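Local atomic coordinates of universal stress protein (Archaeoglobus fulgidus, PDB entry 3LOQ), a protein that binds AMP and belongs to the universal stress protein A family, though its precise role in the cell is not established. Residues F57-T62 with H75-M80. Sequence-based numbering, arbitrary orientation.
Sequences FVINLT and HYIDEM. With AMP (adenosine monophosphate), chain C.
I59 is the bump of this contact: its branched side chain fills the hollow formed on the helix by Y76, I77 and M80. CG2 lies 3.7 Å from CE2 of Y76, CG1 sits 3.8 Å from CB of M80, and CD1 meets CG2 of I77, so a beta-branched residue suits the place by sending its arms to different partners. L61 extends the apolar surface, its CD2 resting at the edge of the Y76 ring, 3.8 Å from CD2. Earlier in the chain, the broad F57 ring closes the other end, CE2 3.8 Å from O of M80. With CG anti to the backbone N (chi1 178°), Y76 reaches across to the strand, where its hydroxyl gives a hydrogen bond of 3.1 Å to the carbonyl O of N60, the donor lying 28° out of the carbonyl plane. M80, present as selenomethionine, rests its CG on one face of this ring, toward the rim. Replacing Y76 by an alanine would probably leave the N60 carbonyl without this donor and open a gap beside I59 and L61. V58 turns its backbone to AMP instead: its N gives a hydrogen bond to N1 and its O accepts one from N6 (2.8 Å), which suits adenine. The contact thus packs the start of helix 75-97 against the end of strand 52-60, with F108 and strand 110-111 flanking I59, and AMP beyond the strand.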
# COMPACT_ATOMS: atom_id res chain seq x y z
N PHE A 57 13.11 -10.42 -4.68
CA PHE A 57 12.73 -11.05 -5.93
C PHE A 57 12.50 -12.52 -5.64
O PHE A 57 13.32 -13.18 -5.05
CB PHE A 57 13.83 -10.91 -6.98
CG PHE A 57 13.59 -11.76 -8.21
CD1 PHE A 57 12.69 -11.36 -9.18
CD2 PHE A 57 14.28 -12.95 -8.39
CE1 PHE A 57 12.46 -12.13 -10.31
CE2 PHE A 57 14.06 -13.73 -9.53
CZ PHE A 57 13.16 -13.32 -10.49
N VAL A 58 11.37 -13.03 -6.07
CA VAL A 58 11.05 -14.41 -5.79
C VAL A 58 11.04 -15.18 -7.10
O VAL A 58 10.46 -14.71 -8.10
CB VAL A 58 9.68 -14.52 -5.08
CG1 VAL A 58 9.30 -15.98 -4.83
CG2 VAL A 58 9.70 -13.72 -3.77
N ILE A 59 11.71 -16.32 -7.13
CA ILE A 59 11.58 -17.23 -8.26
C ILE A 59 10.24 -17.95 -8.11
O ILE A 59 10.01 -18.74 -7.17
CB ILE A 59 12.77 -18.21 -8.35
CG1 ILE A 59 14.06 -17.44 -8.64
CG2 ILE A 59 12.51 -19.25 -9.45
CD1 ILE A 59 15.22 -17.80 -7.75
N ASN A 60 9.34 -17.64 -9.03
CA ASN A 60 7.97 -18.09 -8.92
C ASN A 60 7.80 -19.52 -9.45
O ASN A 60 7.70 -19.73 -10.66
CB ASN A 60 7.04 -17.10 -9.63
CG ASN A 60 5.58 -17.47 -9.50
OD1 ASN A 60 5.23 -18.52 -8.95
ND2 ASN A 60 4.70 -16.62 -10.01
N LEU A 61 7.79 -20.49 -8.54
CA LEU A 61 7.62 -21.89 -8.92
C LEU A 61 6.14 -22.23 -9.07
O LEU A 61 5.78 -23.25 -9.65
CB LEU A 61 8.28 -22.81 -7.88
CG LEU A 61 9.78 -22.54 -7.75
CD1 LEU A 61 10.49 -23.59 -6.92
CD2 LEU A 61 10.43 -22.44 -9.14
N THR A 62 5.30 -21.37 -8.53
CA THR A 62 3.86 -21.60 -8.51
C THR A 62 3.28 -21.93 -9.87
O THR A 62 2.53 -22.89 -10.01
CB THR A 62 3.15 -20.38 -7.93
OG1 THR A 62 3.20 -20.45 -6.51
CG2 THR A 62 1.70 -20.29 -8.41
N HIS A 75 17.00 -25.31 -14.22
CA HIS A 75 17.42 -24.38 -15.24
C HIS A 75 16.59 -23.11 -15.09
O HIS A 75 17.06 -22.01 -15.37
CB HIS A 75 17.20 -25.02 -16.62
CG HIS A 75 17.50 -24.11 -17.77
ND1 HIS A 75 18.76 -23.61 -18.02
CD2 HIS A 75 16.71 -23.64 -18.76
CE1 HIS A 75 18.73 -22.86 -19.11
NE2 HIS A 75 17.50 -22.85 -19.58
N TYR A 76 15.35 -23.28 -14.63
CA TYR A 76 14.44 -22.15 -14.42
C TYR A 76 14.91 -21.26 -13.27
O TYR A 76 14.95 -20.03 -13.40
CB TYR A 76 13.02 -22.66 -14.19
CG TYR A 76 11.98 -21.59 -13.92
CD1 TYR A 76 11.41 -20.87 -14.96
CD2 TYR A 76 11.55 -21.32 -12.62
CE1 TYR A 76 10.45 -19.90 -14.72
CE2 TYR A 76 10.59 -20.35 -12.37
CZ TYR A 76 10.05 -19.64 -13.42
OH TYR A 76 9.09 -18.68 -13.18
N ILE A 77 15.28 -21.88 -12.15
CA ILE A 77 15.87 -21.13 -11.05
C ILE A 77 17.07 -20.35 -11.57
O ILE A 77 17.32 -19.22 -11.16
CB ILE A 77 16.35 -22.05 -9.90
CG1 ILE A 77 15.18 -22.76 -9.24
CG2 ILE A 77 17.11 -21.25 -8.85
CD1 ILE A 77 14.53 -23.78 -10.12
N ASP A 78 17.79 -20.96 -12.51
CA ASP A 78 19.00 -20.34 -13.02
C ASP A 78 18.72 -19.24 -14.04
O ASP A 78 19.31 -18.17 -13.99
CB ASP A 78 19.94 -21.39 -13.60
CG ASP A 78 21.35 -20.87 -13.74
OD1 ASP A 78 22.00 -20.70 -12.69
OD2 ASP A 78 21.80 -20.62 -14.89
N GLU A 79 17.82 -19.50 -14.99
CA GLU A 79 17.35 -18.46 -15.88
C GLU A 79 16.92 -17.27 -15.02
O GLU A 79 17.44 -16.17 -15.18
CB GLU A 79 16.15 -18.94 -16.70
CG GLU A 79 16.47 -19.99 -17.73
CD GLU A 79 16.68 -19.40 -19.11
OE1 GLU A 79 16.27 -18.23 -19.32
OE2 GLU A 79 17.24 -20.09 -19.98
N MSE A 80 15.99 -17.52 -14.10
CA MSE A 80 15.40 -16.44 -13.31
C MSE A 80 16.44 -15.68 -12.49
O MSE A 80 16.42 -14.46 -12.43
CB MSE A 80 14.27 -16.94 -12.42
CG MSE A 80 13.04 -17.38 -13.19
SE MSE A 80 12.67 -16.25 -14.76
CE MSE A 80 10.73 -16.51 -14.86
P AMP C . -0.45 -8.33 -9.17
O1P AMP C . -1.61 -8.17 -8.23
O2P AMP C . 0.11 -9.73 -9.33
O3P AMP C . -0.64 -7.59 -10.48
O5' AMP C . 0.75 -7.54 -8.43
C5' AMP C . 1.99 -7.40 -9.11
C4' AMP C . 3.04 -7.17 -8.05
O4' AMP C . 3.27 -8.37 -7.32
C3' AMP C . 4.38 -6.86 -8.66
O3' AMP C . 4.47 -5.47 -8.90
C2' AMP C . 5.33 -7.27 -7.56
O2' AMP C . 5.36 -6.20 -6.62
C1' AMP C . 4.64 -8.45 -6.91
N9 AMP C . 5.22 -9.69 -7.48
C8 AMP C . 4.65 -10.46 -8.42
N7 AMP C . 5.45 -11.52 -8.73
C5 AMP C . 6.55 -11.43 -7.96
C6 AMP C . 7.79 -12.21 -7.78
N6 AMP C . 8.00 -13.33 -8.49
N1 AMP C . 8.69 -11.76 -6.88
C2 AMP C . 8.48 -10.65 -6.16
N3 AMP C . 7.39 -9.89 -6.27
C4 AMP C . 6.40 -10.23 -7.13